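Long-range contacts in Can2 (Sulfobacillus thermosulfidooxidans, PDB 7BDV), which acts as a CRISPR ancillary effector, a dual-specificity nuclease that binds cyclic tetra-adenylate and potentiates type III CRISPR defence: residues 15-20 with 90-95; 38-43 with 66-71; 79-84 with 106-111. One frame throughout, in Å; residues are numbered along the deposited sequence.

Interaction 1: residues 15-20 with 90-95; sequences VCLLSD and AILNVT. With nucleotides of chain E.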
loop_
_atom_site.group_PDB
_atom_site.type_symbol
_atom_site.label_atom_id
_atom_site.label_comp_id
_atom_site.label_asym_id
_atom_site.label_seq_id
_atom_site.Cartn_x
_atom_site.Cartn_y
_atom_site.Cartn_z
ATOM N N VAL A 15 -25.553 10.361 11.319
ATOM C CA VAL A 15 -25.678 9.405 10.189
ATOM C C VAL A 15 -24.320 9.324 9.496
ATOM O O VAL A 15 -23.809 10.385 9.036
ATOM C CB VAL A 15 -26.799 9.806 9.222
ATOM C CG1 VAL A 15 -26.904 8.859 8.035
ATOM C CG2 VAL A 15 -28.132 9.923 9.945
ATOM N N CYS A 16 -23.737 8.136 9.408
ATOM C CA CYS A 16 -22.458 8.015 8.679
ATOM C C CYS A 16 -22.456 6.835 7.718
ATOM O O CYS A 16 -23.252 5.866 7.866
ATOM C CB CYS A 16 -21.265 8.097 9.609
ATOM S SG CYS A 16 -21.391 7.026 11.043
ATOM N N LEU A 17 -21.628 6.981 6.687
ATOM C CA LEU A 17 -21.546 6.023 5.553
ATOM C C LEU A 17 -20.287 5.198 5.763
ATOM O O LEU A 17 -19.204 5.797 5.685
ATOM C CB LEU A 17 -21.459 6.815 4.238
ATOM C CG LEU A 17 -22.736 7.471 3.746
ATOM C CD1 LEU A 17 -23.361 8.345 4.808
ATOM C CD2 LEU A 17 -22.454 8.298 2.505
ATOM N N LEU A 18 -20.395 3.881 5.963
ATOM C CA LEU A 18 -19.227 3.026 6.274
ATOM C C LEU A 18 -18.524 2.607 4.973
ATOM O O LEU A 18 -19.202 2.308 3.975
ATOM C CB LEU A 18 -19.673 1.793 7.056
ATOM C CG LEU A 18 -20.282 2.094 8.427
ATOM C CD1 LEU A 18 -20.244 0.857 9.315
ATOM C CD2 LEU A 18 -19.565 3.240 9.128
ATOM N N SER A 19 -17.210 2.482 5.044
ATOM C CA SER A 19 -16.324 2.251 3.877
ATOM C C SER A 19 -14.967 1.783 4.378
ATOM O O SER A 19 -14.843 1.553 5.638
ATOM C CB SER A 19 -16.256 3.511 3.035
ATOM O OG SER A 19 -15.730 4.597 3.746
ATOM N N ASP A 20 -13.969 1.624 3.494
ATOM C CA ASP A 20 -12.632 1.127 3.911
ATOM C C ASP A 20 -12.116 1.861 5.141
ATOM O O ASP A 20 -11.491 1.177 5.990
ATOM C CB ASP A 20 -11.584 1.232 2.802
ATOM C CG ASP A 20 -11.821 0.238 1.681
ATOM O OD1 ASP A 20 -11.874 -0.982 1.982
ATOM O OD2 ASP A 20 -12.002 0.698 0.526
ATOM N N ALA A 90 -31.529 14.883 12.403
ATOM C CA ALA A 90 -30.355 14.079 12.030
ATOM C C ALA A 90 -29.244 15.037 11.575
ATOM O O ALA A 90 -29.578 16.089 11.027
ATOM C CB ALA A 90 -30.763 13.111 10.964
ATOM N N ILE A 91 -27.979 14.671 11.779
ATOM C CA ILE A 91 -26.783 15.332 11.162
ATOM C C ILE A 91 -26.048 14.268 10.327
ATOM O O ILE A 91 -25.982 13.114 10.774
ATOM C CB ILE A 91 -25.894 15.975 12.247
ATOM C CG1 ILE A 91 -24.522 16.419 11.736
ATOM C CG2 ILE A 91 -25.729 15.038 13.425
ATOM C CD1 ILE A 91 -23.795 17.305 12.706
ATOM N N LEU A 92 -25.551 14.649 9.148
ATOM C CA LEU A 92 -24.867 13.737 8.195
ATOM C C LEU A 92 -23.365 14.002 8.256
ATOM O O LEU A 92 -22.949 15.158 8.118
ATOM C CB LEU A 92 -25.396 13.948 6.778
ATOM C CG LEU A 92 -24.682 13.142 5.695
ATOM C CD1 LEU A 92 -25.018 11.678 5.829
ATOM C CD2 LEU A 92 -25.061 13.629 4.303
ATOM N N ASN A 93 -22.597 12.937 8.460
ATOM C CA ASN A 93 -21.151 12.841 8.151
ATOM C C ASN A 93 -21.030 12.266 6.739
ATOM O O ASN A 93 -21.304 11.109 6.570
ATOM C CB ASN A 93 -20.403 12.039 9.204
ATOM C CG ASN A 93 -18.898 12.119 9.009
ATOM O OD1 ASN A 93 -18.406 12.425 7.911
ATOM N ND2 ASN A 93 -18.173 11.821 10.061
ATOM N N VAL A 94 -20.662 13.100 5.762
ATOM C CA VAL A 94 -20.683 12.759 4.311
ATOM C C VAL A 94 -19.272 12.305 3.877
ATOM O O VAL A 94 -19.042 12.135 2.662
ATOM C CB VAL A 94 -21.200 13.976 3.508
ATOM C CG1 VAL A 94 -20.181 15.109 3.451
ATOM C CG2 VAL A 94 -21.679 13.622 2.097
ATOM N N THR A 95 -18.348 12.091 4.819
ATOM C CA THR A 95 -16.907 11.787 4.528
ATOM C C THR A 95 -16.769 10.337 4.028
ATOM O O THR A 95 -15.947 10.058 3.159
ATOM C CB THR A 95 -15.990 11.979 5.748
ATOM O OG1 THR A 95 -16.440 13.064 6.559
ATOM C CG2 THR A 95 -14.542 12.197 5.350
ATOM P P A E 4 -15.340 6.900 -5.108
ATOM O OP1 A E 4 -16.772 6.849 -5.501
ATOM O OP2 A E 4 -14.463 8.001 -4.620
ATOM O "O5'" A E 4 -15.460 5.823 -3.926
ATOM C "C5'" A E 4 -14.367 5.534 -3.092
ATOM C "C4'" A E 4 -14.944 5.211 -1.734
ATOM O "O4'" A E 4 -15.953 4.163 -1.874
ATOM C "C3'" A E 4 -13.922 4.686 -0.735
ATOM O "O3'" A E 4 -14.179 5.341 0.517
ATOM C "C2'" A E 4 -14.211 3.188 -0.723
ATOM O "O2'" A E 4 -13.742 2.513 0.427
ATOM C "C1'" A E 4 -15.728 3.193 -0.877
ATOM N N9 A E 4 -16.314 1.946 -1.316
ATOM C C8 A E 4 -15.928 1.151 -2.401
ATOM N N7 A E 4 -16.695 0.083 -2.528
ATOM C C5 A E 4 -17.604 0.164 -1.473
ATOM C C6 A E 4 -18.650 -0.685 -1.043
ATOM N N6 A E 4 -18.954 -1.813 -1.666
ATOM N N1 A E 4 -19.362 -0.336 0.071
ATOM C C2 A E 4 -19.009 0.794 0.702
ATOM N N3 A E 4 -18.053 1.676 0.383
ATOM C C4 A E 4 -17.370 1.294 -0.717
ATOM P P A E 1 -13.032 5.532 1.599
ATOM O OP1 A E 1 -13.312 4.751 2.870
ATOM O OP2 A E 1 -11.598 5.287 1.156
ATOM O "O5'" A E 1 -13.272 7.079 1.871
ATOM C "C5'" A E 1 -12.565 7.660 2.962
ATOM C "C4'" A E 1 -12.671 9.143 2.816
ATOM O "O4'" A E 1 -12.323 9.746 4.079
ATOM C "C3'" A E 1 -11.714 9.779 1.802
ATOM O "O3'" A E 1 -12.211 11.038 1.462
ATOM C "C2'" A E 1 -10.495 10.064 2.659
ATOM O "O2'" A E 1 -9.701 11.072 2.074
ATOM C "C1'" A E 1 -11.215 10.596 3.900
ATOM N N9 A E 1 -10.522 10.612 5.146
ATOM C C8 A E 1 -10.617 11.613 6.069
ATOM N N7 A E 1 -9.922 11.383 7.147
ATOM C C5 A E 1 -9.365 10.142 6.933
ATOM C C6 A E 1 -8.531 9.339 7.723
ATOM N N6 A E 1 -8.108 9.675 8.934
ATOM N N1 A E 1 -8.179 8.144 7.218
ATOM C C2 A E 1 -8.610 7.800 6.006
ATOM N N3 A E 1 -9.354 8.475 5.166
ATOM C C4 A E 1 -9.735 9.645 5.701
HETATM O O HOH W 1 -19.697 9.055 6.341
#

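Interaction 2: residues 38-43 with 66-71; sequences ILLYTP and KQVHPY. With nucleotides of chain E.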
loop_
_atom_site.group_PDB
_atom_site.type_symbol
_atom_site.label_atom_id
_atom_site.label_comp_id
_atom_site.label_asym_id
_atom_site.label_seq_id
_atom_site.Cartn_x
_atom_site.Cartn_y
_atom_site.Cartn_z
ATOM N N ILE A 38 -26.677 6.311 13.274
ATOM C CA ILE A 38 -27.192 5.467 12.158
ATOM C C ILE A 38 -26.007 5.142 11.240
ATOM O O ILE A 38 -25.461 6.089 10.621
ATOM C CB ILE A 38 -28.361 6.131 11.420
ATOM C CG1 ILE A 38 -29.545 6.340 12.380
ATOM C CG2 ILE A 38 -28.826 5.314 10.215
ATOM C CD1 ILE A 38 -30.600 7.222 11.842
ATOM N N LEU A 39 -25.629 3.868 11.173
ATOM C CA LEU A 39 -24.530 3.361 10.300
ATOM C C LEU A 39 -25.146 2.816 8.996
ATOM O O LEU A 39 -25.936 1.856 9.048
ATOM C CB LEU A 39 -23.751 2.270 11.033
ATOM C CG LEU A 39 -23.170 2.636 12.398
ATOM C CD1 LEU A 39 -22.500 1.430 13.029
ATOM C CD2 LEU A 39 -22.192 3.791 12.286
ATOM N N LEU A 40 -24.851 3.456 7.874
ATOM C CA LEU A 40 -25.189 2.944 6.527
ATOM C C LEU A 40 -24.058 2.039 6.057
ATOM O O LEU A 40 -23.007 2.580 5.660
ATOM C CB LEU A 40 -25.395 4.132 5.593
ATOM C CG LEU A 40 -26.797 4.732 5.532
ATOM C CD1 LEU A 40 -27.447 4.823 6.892
ATOM C CD2 LEU A 40 -26.767 6.091 4.867
ATOM N N TYR A 41 -24.244 0.718 6.130
ATOM C CA TYR A 41 -23.237 -0.280 5.683
ATOM C C TYR A 41 -23.707 -0.887 4.355
ATOM O O TYR A 41 -24.856 -0.680 3.972
ATOM C CB TYR A 41 -22.970 -1.336 6.752
ATOM C CG TYR A 41 -24.092 -2.318 6.961
ATOM C CD1 TYR A 41 -25.125 -2.054 7.850
ATOM C CD2 TYR A 41 -24.103 -3.527 6.282
ATOM C CE1 TYR A 41 -26.162 -2.958 8.030
ATOM C CE2 TYR A 41 -25.136 -4.437 6.449
ATOM C CZ TYR A 41 -26.169 -4.148 7.322
ATOM O OH TYR A 41 -27.180 -5.046 7.490
ATOM N N THR A 42 -22.828 -1.611 3.671
ATOM C CA THR A 42 -23.127 -2.197 2.345
ATOM C C THR A 42 -22.998 -3.709 2.435
ATOM O O THR A 42 -22.401 -4.217 3.379
ATOM C CB THR A 42 -22.207 -1.592 1.291
ATOM O OG1 THR A 42 -20.896 -1.941 1.698
ATOM C CG2 THR A 42 -22.351 -0.092 1.186
ATOM N N PRO A 43 -23.586 -4.449 1.466
ATOM C CA PRO A 43 -23.493 -5.909 1.423
ATOM C C PRO A 43 -22.049 -6.429 1.471
ATOM O O PRO A 43 -21.166 -5.821 0.876
ATOM C CB PRO A 43 -24.130 -6.283 0.072
ATOM C CG PRO A 43 -25.060 -5.138 -0.227
ATOM C CD PRO A 43 -24.372 -3.909 0.343
ATOM N N LYS A 66 -28.236 0.204 8.973
ATOM C CA LYS A 66 -29.124 0.215 7.772
ATOM C C LYS A 66 -28.301 -0.139 6.532
ATOM O O LYS A 66 -27.201 0.423 6.364
ATOM C CB LYS A 66 -29.801 1.572 7.602
ATOM C CG LYS A 66 -31.008 1.775 8.504
ATOM C CD LYS A 66 -31.549 3.167 8.500
ATOM C CE LYS A 66 -32.488 3.445 9.661
ATOM N NZ LYS A 66 -33.539 2.404 9.828
ATOM N N GLN A 67 -28.793 -1.058 5.709
ATOM C CA GLN A 67 -28.083 -1.563 4.506
ATOM C C GLN A 67 -28.407 -0.623 3.344
ATOM O O GLN A 67 -29.546 -0.161 3.266
ATOM C CB GLN A 67 -28.442 -3.009 4.205
ATOM C CG GLN A 67 -27.372 -3.689 3.355
ATOM C CD GLN A 67 -27.655 -5.096 2.887
ATOM O OE1 GLN A 67 -26.749 -5.937 2.842
ATOM N NE2 GLN A 67 -28.887 -5.359 2.467
ATOM N N VAL A 68 -27.406 -0.271 2.536
ATOM C CA VAL A 68 -27.609 0.450 1.250
ATOM C C VAL A 68 -26.678 -0.173 0.210
ATOM O O VAL A 68 -25.691 -0.777 0.610
ATOM C CB VAL A 68 -27.364 1.966 1.383
ATOM C CG1 VAL A 68 -28.262 2.609 2.428
ATOM C CG2 VAL A 68 -25.916 2.287 1.679
ATOM N N HIS A 69 -26.993 -0.021 -1.072
ATOM C CA HIS A 69 -26.144 -0.513 -2.187
ATOM C C HIS A 69 -25.111 0.576 -2.481
ATOM O O HIS A 69 -25.424 1.757 -2.502
ATOM C CB HIS A 69 -26.977 -0.919 -3.427
ATOM C CG HIS A 69 -26.165 -1.638 -4.459
ATOM N ND1 HIS A 69 -25.444 -0.960 -5.446
ATOM C CD2 HIS A 69 -25.901 -2.961 -4.635
ATOM C CE1 HIS A 69 -24.796 -1.834 -6.197
ATOM N NE2 HIS A 69 -25.048 -3.078 -5.712
ATOM N N PRO A 70 -23.834 0.234 -2.696
ATOM C CA PRO A 70 -22.835 1.256 -2.967
ATOM C C PRO A 70 -23.077 2.114 -4.222
ATOM O O PRO A 70 -22.577 3.211 -4.249
ATOM C CB PRO A 70 -21.533 0.436 -3.056
ATOM C CG PRO A 70 -21.971 -0.958 -3.425
ATOM C CD PRO A 70 -23.277 -1.123 -2.685
ATOM N N TYR A 71 -23.849 1.650 -5.203
ATOM C CA TYR A 71 -23.934 2.294 -6.549
ATOM C C TYR A 71 -25.377 2.508 -6.988
ATOM O O TYR A 71 -25.606 2.468 -8.209
ATOM C CB TYR A 71 -23.156 1.465 -7.570
ATOM C CG TYR A 71 -21.701 1.328 -7.223
ATOM C CD1 TYR A 71 -20.843 2.407 -7.322
ATOM C CD2 TYR A 71 -21.182 0.134 -6.754
ATOM C CE1 TYR A 71 -19.499 2.290 -6.994
ATOM C CE2 TYR A 71 -19.847 0.009 -6.402
ATOM C CZ TYR A 71 -19.004 1.097 -6.520
ATOM O OH TYR A 71 -17.684 0.990 -6.177
ATOM P P A E 4 -15.340 6.900 -5.108
ATOM O OP1 A E 4 -16.772 6.849 -5.501
ATOM O OP2 A E 4 -14.463 8.001 -4.620
ATOM O "O5'" A E 4 -15.460 5.823 -3.926
ATOM C "C5'" A E 4 -14.367 5.534 -3.092
ATOM C "C4'" A E 4 -14.944 5.211 -1.734
ATOM O "O4'" A E 4 -15.953 4.163 -1.874
ATOM C "C3'" A E 4 -13.922 4.686 -0.735
ATOM O "O3'" A E 4 -14.179 5.341 0.517
ATOM C "C2'" A E 4 -14.211 3.188 -0.723
ATOM O "O2'" A E 4 -13.742 2.513 0.427
ATOM C "C1'" A E 4 -15.728 3.193 -0.877
ATOM N N9 A E 4 -16.314 1.946 -1.316
ATOM C C8 A E 4 -15.928 1.151 -2.401
ATOM N N7 A E 4 -16.695 0.083 -2.528
ATOM C C5 A E 4 -17.604 0.164 -1.473
ATOM C C6 A E 4 -18.650 -0.685 -1.043
ATOM N N6 A E 4 -18.954 -1.813 -1.666
ATOM N N1 A E 4 -19.362 -0.336 0.071
ATOM C C2 A E 4 -19.009 0.794 0.702
ATOM N N3 A E 4 -18.053 1.676 0.383
ATOM C C4 A E 4 -17.370 1.294 -0.717
#

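Interaction 3: residues 79-84 with 106-111; sequences ICDEIL and FDRFRH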
loop_
_atom_site.group_PDB
_atom_site.type_symbol
_atom_site.label_atom_id
_atom_site.label_comp_id
_atom_site.label_asym_id
_atom_site.label_seq_id
_atom_site.Cartn_x
_atom_site.Cartn_y
_atom_site.Cartn_z
ATOM N N ILE A 79 -33.761 5.844 1.337
ATOM C CA ILE A 79 -33.363 5.436 2.721
ATOM C C ILE A 79 -33.110 6.696 3.564
ATOM O O ILE A 79 -33.518 6.717 4.746
ATOM C CB ILE A 79 -32.153 4.481 2.704
ATOM C CG1 ILE A 79 -32.484 3.171 1.980
ATOM C CG2 ILE A 79 -31.631 4.242 4.111
ATOM N N CYS A 80 -32.457 7.713 2.995
ATOM C CA CYS A 80 -32.176 8.990 3.696
ATOM C C CYS A 80 -33.500 9.729 3.970
ATOM O O CYS A 80 -33.666 10.237 5.092
ATOM C CB CYS A 80 -31.169 9.839 2.934
ATOM S SG CYS A 80 -29.501 9.137 3.008
ATOM N N ASP A 81 -34.411 9.772 2.999
ATOM C CA ASP A 81 -35.800 10.280 3.184
ATOM C C ASP A 81 -36.441 9.574 4.391
ATOM O O ASP A 81 -36.960 10.283 5.262
ATOM C CB ASP A 81 -36.640 10.122 1.915
ATOM C CG ASP A 81 -36.353 11.153 0.827
ATOM O OD1 ASP A 81 -35.674 12.156 1.128
ATOM O OD2 ASP A 81 -36.829 10.958 -0.313
ATOM N N GLU A 82 -36.373 8.246 4.473
ATOM C CA GLU A 82 -36.991 7.462 5.583
ATOM C C GLU A 82 -36.343 7.860 6.914
ATOM O O GLU A 82 -37.094 8.038 7.887
ATOM C CB GLU A 82 -36.894 5.954 5.342
ATOM C CG GLU A 82 -37.846 5.454 4.265
ATOM C CD GLU A 82 -37.542 4.073 3.691
ATOM O OE1 GLU A 82 -36.728 3.310 4.303
ATOM O OE2 GLU A 82 -38.121 3.758 2.614
ATOM N N ILE A 83 -35.010 8.023 6.951
ATOM C CA ILE A 83 -34.224 8.365 8.176
ATOM C C ILE A 83 -34.660 9.744 8.692
ATOM O O ILE A 83 -34.786 9.907 9.949
ATOM C CB ILE A 83 -32.697 8.331 7.904
ATOM C CG1 ILE A 83 -32.150 6.907 7.795
ATOM C CG2 ILE A 83 -31.933 9.111 8.960
ATOM C CD1 ILE A 83 -30.766 6.848 7.187
ATOM N N LEU A 84 -34.835 10.701 7.773
ATOM C CA LEU A 84 -35.187 12.109 8.080
ATOM C C LEU A 84 -36.653 12.228 8.521
ATOM O O LEU A 84 -36.964 13.163 9.274
ATOM C CB LEU A 84 -34.883 12.972 6.852
ATOM C CG LEU A 84 -33.388 13.230 6.630
ATOM C CD1 LEU A 84 -33.129 13.859 5.272
ATOM C CD2 LEU A 84 -32.827 14.118 7.722
ATOM N N PHE A 106 -26.138 13.577 0.787
ATOM C CA PHE A 106 -25.962 15.044 0.741
ATOM C C PHE A 106 -27.235 15.700 0.208
ATOM O O PHE A 106 -27.779 16.615 0.875
ATOM C CB PHE A 106 -24.754 15.416 -0.115
ATOM C CG PHE A 106 -24.399 16.865 -0.037
ATOM C CD1 PHE A 106 -23.634 17.357 1.010
ATOM C CD2 PHE A 106 -24.796 17.731 -1.032
ATOM C CE1 PHE A 106 -23.272 18.695 1.048
ATOM C CE2 PHE A 106 -24.405 19.063 -1.007
ATOM C CZ PHE A 106 -23.659 19.547 0.040
ATOM N N ASP A 107 -27.704 15.251 -0.959
ATOM C CA ASP A 107 -28.888 15.812 -1.655
ATOM C C ASP A 107 -30.102 15.905 -0.709
ATOM O O ASP A 107 -30.739 16.967 -0.681
ATOM C CB ASP A 107 -29.240 14.982 -2.891
ATOM C CG ASP A 107 -30.394 15.579 -3.678
ATOM O OD1 ASP A 107 -30.159 16.552 -4.425
ATOM O OD2 ASP A 107 -31.540 15.081 -3.517
ATOM N N ARG A 108 -30.435 14.834 0.010
ATOM C CA ARG A 108 -31.653 14.773 0.867
ATOM C C ARG A 108 -31.437 15.581 2.151
ATOM O O ARG A 108 -32.398 16.203 2.618
ATOM C CB ARG A 108 -32.009 13.330 1.226
ATOM C CG ARG A 108 -32.264 12.428 0.031
ATOM C CD ARG A 108 -32.972 13.119 -1.125
ATOM N NE ARG A 108 -34.265 13.631 -0.712
ATOM C CZ ARG A 108 -34.941 14.602 -1.318
ATOM N NH1 ARG A 108 -34.446 15.219 -2.381
ATOM N NH2 ARG A 108 -36.119 14.966 -0.844
ATOM N N PHE A 109 -30.217 15.585 2.700
ATOM C CA PHE A 109 -29.880 16.347 3.924
ATOM C C PHE A 109 -29.851 17.845 3.599
ATOM O O PHE A 109 -30.317 18.640 4.431
ATOM C CB PHE A 109 -28.600 15.815 4.561
ATOM C CG PHE A 109 -28.837 14.663 5.498
ATOM C CD1 PHE A 109 -29.070 13.397 5.012
ATOM C CD2 PHE A 109 -28.792 14.854 6.863
ATOM C CE1 PHE A 109 -29.277 12.331 5.882
ATOM C CE2 PHE A 109 -29.018 13.802 7.733
ATOM C CZ PHE A 109 -29.242 12.543 7.241
ATOM N N ARG A 110 -29.373 18.226 2.418
ATOM C CA ARG A 110 -29.385 19.645 1.976
ATOM C C ARG A 110 -30.847 20.093 1.780
ATOM O O ARG A 110 -31.235 21.169 2.303
ATOM C CB ARG A 110 -28.577 19.828 0.691
ATOM C CG ARG A 110 -28.469 21.278 0.240
ATOM C CD ARG A 110 -27.631 21.472 -1.013
ATOM N NE ARG A 110 -28.268 20.839 -2.159
ATOM C CZ ARG A 110 -27.645 20.467 -3.276
ATOM N NH1 ARG A 110 -26.348 20.685 -3.429
ATOM N NH2 ARG A 110 -28.331 19.873 -4.240
ATOM N N HIS A 111 -31.647 19.299 1.071
ATOM C CA HIS A 111 -33.078 19.593 0.800
ATOM C C HIS A 111 -33.830 19.856 2.117
ATOM O O HIS A 111 -34.712 20.721 2.115
ATOM C CB HIS A 111 -33.709 18.478 -0.040
ATOM C CG HIS A 111 -35.150 18.716 -0.334
ATOM N ND1 HIS A 111 -35.571 19.480 -1.413
ATOM C CD2 HIS A 111 -36.270 18.294 0.298
ATOM C CE1 HIS A 111 -36.889 19.528 -1.418
ATOM N NE2 HIS A 111 -37.341 18.799 -0.387
HETATM O O HOH W 2 -36.852 14.265 2.496
#

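Interaction 1: residues 15-20 with 90-95
Val-15 pairs with Leu-92 across neighbouring parallel strands, both side chains on one face of the sheet; the strand axes over 15-17 and 90-93 approach to 4.9 Å at an angle of 23°. Val-15 N donates to Ile-91 O at 2.8 Å and Val-15 O accepts from Asn-93 N at 2.9 Å, each with 161° at the hydrogen. One residue thus bonds to both neighbours of its partner, as a parallel bridge requires. Methyl CD1 of Leu-92 does the apolar work: it lies 4.0 Å from Val-15 CG1 and 3.9 Å from Leu-17 CD1, and the side chains cross obliquely. On the opposite face Cys-16 and Asn-93 meet through their CB atoms. Further along, a water accepts from Leu-17 N and donates to Asn-93 O, bridging the strands where they separate.

Beyond the strand ends the chains reach the bound nucleotides. Ser-19 OG donates to OP1 of A1 of chain E at 2.6 Å. Asp-20 holds the ribose of A4 of chain E twice, its N donating to O2' at 3.2 Å while O2' donates to Asp-20 OD2 at 2.5 Å. In the second shell, Asn-93 OD1 accepts from Thr-95 N in an Asx turn, and Asn-93 ND2 bonds to Tyr-14 OH and Pro-24 O, so the buried amide is held through both its oxygen and its nitrogen. Thr-95 CG2 lies beside O4' of A1 of chain E, and Thr-95 O accepts from Lys-99 of the second subunit.

Chemically, the 2'-hydroxyl of A4 serves as both acceptor and donor, consistent with recognition of a ribonucleotide through that group, while the Ser-19 hydroxyl gives OP1 of A1 one hydrogen bond but no compensating charge.

Interaction 2: residues 38-43 with 66-71
Leu-40 with Lys-66 and Tyr-41 with Gln-67 are successive parallel bridges, tied by backbone bonds from Lys-66 N to Leu-39 O (2.8 Å), Tyr-41 N to Lys-66 O (3.0 Å) and Val-68 N to Tyr-41 O (3.0 Å). CA-H groups of Leu-40, Gln-67 and Thr-42 add contacts to carbonyl oxygens of the opposite chain.

On the face carrying Leu-40 and Lys-66, Leu-40 CG meets Val-68 CG1 at 4.0 Å. The aliphatic part of Lys-66 crosses Ile-38, its CD lying 3.9 Å from Ile-38 CG2. Helix 73-86 covers this face through Ile-83 and Thr-76. The opposite face belongs to Tyr-41 and Gln-67: Gln-67 CB sits over one face of the phenol ring, and Gln-67 CG is 3.9 Å from Tyr-41 CE2. Ring and amide planes are 46° apart. The Gln-67 chain, extended beyond CG, carries OE1 to Pro-43 CA and CG rather than to the ring.

Past the strand ends the side chains turn to the nucleotide. Thr-42 OG1 lies between the backbone N and the carbonyl carbon (chi1 61°) and donates to N1 of A4 of chain E at 2.8 Å. Pro-70 packs on the same base, its CG 3.6 Å from A4 N6, while its CD touches Thr-42 CG2.

Strand 36-41, helix 47-55 and strand 62-67 form a beta-alpha-beta unit, and ligand binding by the loops after the carboxyl ends of its parallel strands is characteristic of Rossmann-like folds such as the CARF domain.

Interaction 3: residues 79-84 with 106-111
Asp-81 and Arg-108 meet with their flat groups nearly perpendicular. The carboxylate offers the syn side of OD1 to Arg-108 NE at 2.7 Å. That oxygen lies at the guanidinium edge, close to its plane, while NE stands somewhat out of the carboxylate plane. The arginine chain bends twice on the way: chi2 (-37°) places CD and chi3 (-60°) places NE, the atom that meets Asp-81 OD1. Arg-108 NH1 bonds to Asp-107 OD2 at 3.1 Å, also near the guanidinium plane. Two carboxylates thus fix the rotation of one guanidinium, and His-111 CB lies over one of its faces. A water donates to Asp-81 OD1 and has a weak bond to Arg-108 NH2.

These side chains join helices 73-86 and 99-111, which pack side by side on one face of the mixed CARF sheet, with strand 90-93 linking them in sequence. The axes of 79-84 and 106-111 are 9.4 Å apart and inclined by 36°.

Nearer the sheet, Leu-84 divides its branches. Leu-84 CD2 sits over the Phe-109 ring, 4.0 Å from the centroid, a CH-pi contact; Leu-84 CD1 lies 3.6 Å from Arg-108 O. Cys-80 CB packs on Arg-108 CB at 4.0 Å and approaches Phe-109 CE1 obliquely. Asp-107 OD2 also accepts from Gln-77 NE2, and Arg-110 forms a salt bridge to Asp-107 of the second subunit.

In the fold
Interactions 1 and 2 belong to one sheet, their centres about 10 Å apart: strands 13-17 and 36-41 are neighbours in it, with Cys-16 O 2.9 Å from Leu-40 N. Both end at the cyclic tetra-adenylate and share nucleotide A4, interaction 1 taking its ribose and interaction 2 its base. Interaction 3 joins two helices that pack on this sheet, its nearest atom about 11 Å from the ligand. Phe-109 CD2 packs 3.5 Å from Leu-92 CB of interaction 1, and Ile-83 CG2 lies 3.7 Å from Ile-38 CD1 of interaction 2. All three interactions also reach the second subunit.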